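Local coordinates for protein gamma-glutamyltranspeptidase (Ggt) (Helicobacter pylori 26695, PDB 5BPK) that probably cleaves the gamma-glutamyl bond of glutathione and related compounds and passes the glutamyl group to water or an acceptor, as an Ntn-hydrolase, at residues A[86-91]-A[100-105]; A[96-101]-A[261-266]. All coordinates share one frame; numbering follows the deposited sequence.

In the fold
Strand 97-102 lies between two neighbours in one antiparallel sheet, pairing with 85-91 in interaction 1 and with 262-271 in interaction 2; Leu100 and Asp101 serve both. Interaction 1 is a buried hairpin, close in sequence, where a phenylalanine ring rests on bare backbone and an arginine reaches the bound inhibitor. Interaction 2 joins segments some 160 residues apart and is only partly buried; it adds a salt bridge on one sheet face and a leucine-tryptophan contact on the other. The two also touch toward the turn of the hairpin, through a probable hydrogen bond between His91 ND1 and Asn97 OD1. Asp101 turns one carboxylate oxygen to each contact.

Interaction 1: A[86-91]-A[100-105]; sequences GFAVIH and LDFREK. With 4UD ((2S)-amino[(5S)-4,5-dihydro-1,2-oxazol-5-yl]acetic acid), chain O; EDO (1,2-ethanediol), chain P.
The ring of Phe102 lies against the backbone of Gly86 and Phe87, with Gly86 O and Phe87 N over one face, both offset toward the rim. Gly86 CA stands 3.9 Å from the centroid of the Phe102 ring, a CH-pi contact; with no side chain on Gly86, the ring can lie flat on the main chain. What puts it there is chi1 of 59°, which holds Phe102 CG between its own backbone N and carbonyl carbon, 3.3 Å from Gly86 O. On the other sheet face the Phe87 ring is met at its edge by Leu100 O and Asp101 CA, the latter 3.9 Å from Phe87 CD1. Its plane is turned 53° from the Asp101 carboxylate alongside, while Arg103 CB comes in obliquely.

Phe87 and Asp101 form a non-hydrogen-bonded pair between two hydrogen-bonded ones, Gly86 with Phe102 and Ala88 with Leu100. The bond from Leu100 N to Ala88 O is short, 2.7 Å, and almost straight. Where the strand ends, Asp101 OD1 accepts from Arg103 N at 2.9 Å, an Asx turn that fixes the backbone from which Arg103 departs; the other oxygen, OD2, is in a salt bridge with Arg264. Arg103 NH1 donates to carboxylate oxygen O9 of the inhibitor 4UD at 2.9 Å; the bond is noticeably bent, 130° at the hydrogen. This fits recognition of the alpha-carboxylate of a gamma-glutamyl substrate.

Asp43 and Glu40 of the second chain form salt bridges with the same guanidinium, and Ser72 of that chain also bonds the ligand. Helix 139-150 packs against the face bearing Ala88, Leu100 and Phe102. Along its outer edge, strand 85-91 pairs antiparallel with a strand of the second chain, carrying the sheet across the interface.

Interaction 2: A[96-101]-A[261-266]; sequences ENVALD and VKWRKP. With EDO (1,2-ethanediol), chain M.
Leu100 and Trp263 meet through their first torsions: Leu100 CG is anti to its backbone N (chi1 179°), whereas Trp263 CG is anti to its carbonyl carbon (chi1 -66°), and the two side chains cross. Leu100 CD1 lands over the centre of the indole six-membered ring, 3.7 Å from its centroid, in a CH-pi contact. Val98 CG2 adds an oblique contact, 3.9 Å from Trp263 CZ3.

On the opposite sheet face Arg264, extended from CG to NE, crosses Asp101 obliquely and meets its carboxylate edge-on, in the guanidinium plane. Both nitrogens go to one oxygen: Arg264 NE lies 2.8 Å and Arg264 NH2 2.9 Å from Asp101 OD2. NE takes the anti lone pair, and the two groups are nearly coplanar, 23° apart. Lys262 CE sits over one guanidinium face.

Backbone bonds pair Ala99 with Arg264 and Asp101 with Lys262, either side of Leu100 and Trp263, an antiparallel ladder joining the two inner strands of the four-stranded sheet, distant in sequence.

Asp334 bridges Arg264 NH2 and Lys262 NZ, while Arg69 of the second chain takes Asp101 OD1. Helix 139-150 covers the leucine face, where Tyr150 meets Trp263 edge-to-face, and strand 274-278 flanks Asn97 and Pro266.

Interaction 1: A[86-91]-A[100-105]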
# COMPACT_ATOMS: atom_id res chain seq x y z
N GLY A 86 -2.75 -4.41 -6.11
CA GLY A 86 -1.65 -4.19 -5.19
C GLY A 86 -0.40 -4.93 -5.58
O GLY A 86 -0.23 -5.30 -6.74
N PHE A 87 0.49 -5.11 -4.61
CA PHE A 87 1.80 -5.70 -4.80
C PHE A 87 2.13 -6.67 -3.68
O PHE A 87 1.76 -6.45 -2.52
CB PHE A 87 2.87 -4.60 -4.80
CG PHE A 87 2.64 -3.51 -5.81
CD1 PHE A 87 2.85 -3.75 -7.16
CD2 PHE A 87 2.23 -2.26 -5.40
CE1 PHE A 87 2.62 -2.73 -8.10
CE2 PHE A 87 2.01 -1.23 -6.33
CZ PHE A 87 2.21 -1.48 -7.68
N ALA A 88 2.89 -7.70 -4.01
CA ALA A 88 3.43 -8.61 -2.99
C ALA A 88 4.92 -8.75 -3.23
O ALA A 88 5.34 -9.10 -4.33
CB ALA A 88 2.78 -9.98 -3.07
N VAL A 89 5.71 -8.45 -2.21
CA VAL A 89 7.14 -8.68 -2.23
C VAL A 89 7.37 -9.96 -1.40
O VAL A 89 6.89 -10.09 -0.26
CB VAL A 89 7.90 -7.45 -1.71
CG1 VAL A 89 9.35 -7.77 -1.40
CG2 VAL A 89 7.83 -6.34 -2.75
N ILE A 90 8.09 -10.91 -2.00
CA ILE A 90 8.18 -12.25 -1.43
C ILE A 90 9.64 -12.67 -1.36
O ILE A 90 10.36 -12.54 -2.34
CB ILE A 90 7.41 -13.27 -2.28
CG1 ILE A 90 5.92 -12.89 -2.35
CG2 ILE A 90 7.60 -14.68 -1.70
CD1 ILE A 90 5.11 -13.66 -3.39
N HIS A 91 10.06 -13.15 -0.19
CA HIS A 91 11.37 -13.79 -0.03
C HIS A 91 11.11 -15.26 0.22
O HIS A 91 10.36 -15.61 1.13
CB HIS A 91 12.15 -13.16 1.13
CG HIS A 91 13.39 -13.93 1.49
ND1 HIS A 91 14.61 -13.71 0.89
CD2 HIS A 91 13.58 -14.94 2.37
CE1 HIS A 91 15.50 -14.54 1.39
NE2 HIS A 91 14.90 -15.30 2.29
N LEU A 100 5.54 -9.39 -7.01
CA LEU A 100 4.35 -9.63 -7.80
C LEU A 100 3.58 -8.32 -7.98
O LEU A 100 3.18 -7.69 -7.02
CB LEU A 100 3.47 -10.67 -7.13
CG LEU A 100 2.16 -11.01 -7.85
CD1 LEU A 100 2.39 -11.55 -9.24
CD2 LEU A 100 1.35 -11.98 -6.98
N ASP A 101 3.40 -7.94 -9.24
CA ASP A 101 2.63 -6.77 -9.65
C ASP A 101 1.22 -7.27 -10.00
O ASP A 101 1.02 -7.89 -11.05
CB ASP A 101 3.35 -6.13 -10.87
CG ASP A 101 2.54 -5.06 -11.59
OD1 ASP A 101 1.37 -4.79 -11.25
OD2 ASP A 101 3.11 -4.51 -12.57
N PHE A 102 0.26 -6.99 -9.11
CA PHE A 102 -1.15 -7.14 -9.43
C PHE A 102 -1.89 -5.79 -9.35
O PHE A 102 -3.03 -5.68 -8.91
CB PHE A 102 -1.82 -8.27 -8.63
CG PHE A 102 -1.78 -8.14 -7.13
CD1 PHE A 102 -0.69 -8.59 -6.40
CD2 PHE A 102 -2.89 -7.68 -6.43
CE1 PHE A 102 -0.69 -8.52 -5.01
CE2 PHE A 102 -2.88 -7.60 -5.03
CZ PHE A 102 -1.78 -8.02 -4.32
N ARG A 103 -1.19 -4.76 -9.82
CA ARG A 103 -1.73 -3.41 -9.92
C ARG A 103 -2.80 -3.33 -11.01
O ARG A 103 -2.70 -3.98 -12.05
CB ARG A 103 -0.59 -2.45 -10.24
CG ARG A 103 -0.95 -0.97 -10.34
CD ARG A 103 -1.38 -0.37 -9.02
NE ARG A 103 -1.24 1.09 -9.04
CZ ARG A 103 -1.58 1.91 -8.04
NH1 ARG A 103 -2.13 1.44 -6.94
NH2 ARG A 103 -1.39 3.21 -8.15
N GLU A 104 -3.81 -2.49 -10.79
CA GLU A 104 -4.84 -2.29 -11.81
C GLU A 104 -4.24 -1.70 -13.09
O GLU A 104 -3.23 -0.99 -13.05
CB GLU A 104 -5.97 -1.40 -11.34
CG GLU A 104 -6.68 -1.88 -10.08
CD GLU A 104 -6.15 -1.20 -8.82
OE1 GLU A 104 -4.91 -1.21 -8.62
OE2 GLU A 104 -6.98 -0.69 -8.05
N LYS A 105 -4.90 -1.99 -14.21
CA LYS A 105 -4.55 -1.43 -15.51
C LYS A 105 -5.59 -0.43 -15.97
O LYS A 105 -6.81 -0.65 -15.77
CB LYS A 105 -4.47 -2.53 -16.55
CG LYS A 105 -3.38 -3.54 -16.32
CD LYS A 105 -3.59 -4.82 -17.14
CE LYS A 105 -3.56 -4.60 -18.65
NZ LYS A 105 -3.78 -5.88 -19.40
C3 4UD O . -3.21 3.35 0.08
C4 4UD O . -2.53 3.58 -2.02
C5 4UD O . -3.78 3.84 -1.20
C6 4UD O . -2.33 4.49 -3.24
C8 4UD O . -1.09 4.01 -3.94
O9 4UD O . -1.12 3.07 -4.70
O10 4UD O . 0.10 4.62 -3.73
N7 4UD O . -3.46 4.37 -4.17
O2 4UD O . -1.44 3.82 -1.13
N1 4UD O . -1.92 3.38 0.04
C1 EDO P . 14.90 -16.42 5.21
O1 EDO P . 15.03 -16.51 6.65
C2 EDO P . 15.27 -17.73 4.52
O2 EDO P . 16.16 -17.53 3.41

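Interaction 2: A[96-101]-A[261-266]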
# COMPACT_ATOMS: atom_id res chain seq x y z
N GLU A 96 15.55 -16.73 -3.03
CA GLU A 96 15.03 -15.92 -4.12
C GLU A 96 14.17 -14.79 -3.58
O GLU A 96 13.41 -14.97 -2.61
CB GLU A 96 14.20 -16.76 -5.09
CG GLU A 96 14.40 -16.39 -6.54
CD GLU A 96 15.62 -17.07 -7.12
OE1 GLU A 96 16.66 -16.40 -7.29
OE2 GLU A 96 15.54 -18.29 -7.37
N ASN A 97 14.28 -13.63 -4.21
CA ASN A 97 13.39 -12.50 -3.90
C ASN A 97 12.64 -12.10 -5.15
O ASN A 97 13.25 -11.89 -6.21
CB ASN A 97 14.19 -11.32 -3.36
CG ASN A 97 14.98 -11.67 -2.12
OD1 ASN A 97 14.41 -11.94 -1.06
ND2 ASN A 97 16.29 -11.69 -2.25
N VAL A 98 11.32 -12.02 -5.06
CA VAL A 98 10.49 -11.72 -6.22
C VAL A 98 9.44 -10.70 -5.84
O VAL A 98 9.12 -10.55 -4.66
CB VAL A 98 9.83 -12.99 -6.79
CG1 VAL A 98 10.89 -14.05 -7.13
CG2 VAL A 98 8.81 -13.55 -5.81
N ALA A 99 8.94 -9.98 -6.84
CA ALA A 99 7.90 -8.98 -6.63
C ALA A 99 6.75 -9.32 -7.56
O ALA A 99 6.96 -9.55 -8.75
CB ALA A 99 8.42 -7.59 -6.92
N LEU A 100 5.54 -9.39 -7.01
CA LEU A 100 4.35 -9.63 -7.80
C LEU A 100 3.58 -8.32 -7.98
O LEU A 100 3.18 -7.69 -7.02
CB LEU A 100 3.47 -10.67 -7.13
CG LEU A 100 2.16 -11.01 -7.85
CD1 LEU A 100 2.39 -11.55 -9.24
CD2 LEU A 100 1.35 -11.98 -6.98
N ASP A 101 3.40 -7.94 -9.24
CA ASP A 101 2.63 -6.77 -9.65
C ASP A 101 1.22 -7.27 -10.00
O ASP A 101 1.02 -7.89 -11.05
CB ASP A 101 3.35 -6.13 -10.87
CG ASP A 101 2.54 -5.06 -11.59
OD1 ASP A 101 1.37 -4.79 -11.25
OD2 ASP A 101 3.11 -4.51 -12.57
N VAL A 261 -1.19 -10.41 -14.27
CA VAL A 261 -0.17 -10.07 -13.26
C VAL A 261 1.19 -10.10 -13.93
O VAL A 261 1.34 -10.67 -15.02
CB VAL A 261 -0.14 -11.04 -12.03
CG1 VAL A 261 -1.50 -11.07 -11.33
CG2 VAL A 261 0.33 -12.44 -12.42
N LYS A 262 2.18 -9.48 -13.29
CA LYS A 262 3.56 -9.58 -13.73
C LYS A 262 4.46 -9.90 -12.56
O LYS A 262 4.44 -9.23 -11.54
CB LYS A 262 4.00 -8.29 -14.41
CG LYS A 262 3.28 -8.10 -15.75
CD LYS A 262 3.89 -7.02 -16.60
CE LYS A 262 5.33 -7.31 -16.97
NZ LYS A 262 5.76 -6.49 -18.15
N TRP A 263 5.25 -10.96 -12.72
CA TRP A 263 6.34 -11.24 -11.79
C TRP A 263 7.53 -10.40 -12.19
O TRP A 263 8.06 -10.54 -13.30
CB TRP A 263 6.72 -12.71 -11.80
CG TRP A 263 5.64 -13.59 -11.30
CD1 TRP A 263 4.76 -14.33 -12.03
CD2 TRP A 263 5.33 -13.85 -9.92
NE1 TRP A 263 3.91 -15.02 -11.21
CE2 TRP A 263 4.24 -14.75 -9.91
CE3 TRP A 263 5.87 -13.42 -8.71
CZ2 TRP A 263 3.69 -15.23 -8.71
CZ3 TRP A 263 5.32 -13.89 -7.54
CH2 TRP A 263 4.23 -14.78 -7.54
N ARG A 264 7.93 -9.50 -11.31
CA ARG A 264 8.98 -8.55 -11.59
C ARG A 264 10.13 -8.74 -10.62
O ARG A 264 9.96 -9.26 -9.52
CB ARG A 264 8.45 -7.12 -11.48
CG ARG A 264 7.23 -6.83 -12.35
CD ARG A 264 6.99 -5.36 -12.42
NE ARG A 264 5.81 -4.91 -13.15
CZ ARG A 264 5.81 -4.46 -14.41
NH1 ARG A 264 6.93 -4.46 -15.12
NH2 ARG A 264 4.68 -4.01 -14.95
N LYS A 265 11.30 -8.27 -11.02
CA LYS A 265 12.41 -8.16 -10.11
C LYS A 265 12.10 -7.05 -9.11
O LYS A 265 11.63 -5.97 -9.49
CB LYS A 265 13.69 -7.83 -10.85
CG LYS A 265 14.20 -8.97 -11.72
CD LYS A 265 15.55 -8.62 -12.29
CE LYS A 265 16.06 -9.66 -13.27
NZ LYS A 265 17.39 -9.26 -13.82
N PRO A 266 12.31 -7.32 -7.81
CA PRO A 266 12.20 -6.23 -6.85
C PRO A 266 13.32 -5.23 -7.04
O PRO A 266 14.34 -5.55 -7.66
CB PRO A 266 12.34 -6.93 -5.49
CG PRO A 266 13.05 -8.18 -5.76
CD PRO A 266 12.83 -8.55 -7.20
C1 EDO M . 0.88 -16.93 -12.47
O1 EDO M . 1.65 -15.92 -13.12
C2 EDO M . 1.69 -17.55 -11.33
O2 EDO M . 1.09 -18.77 -10.88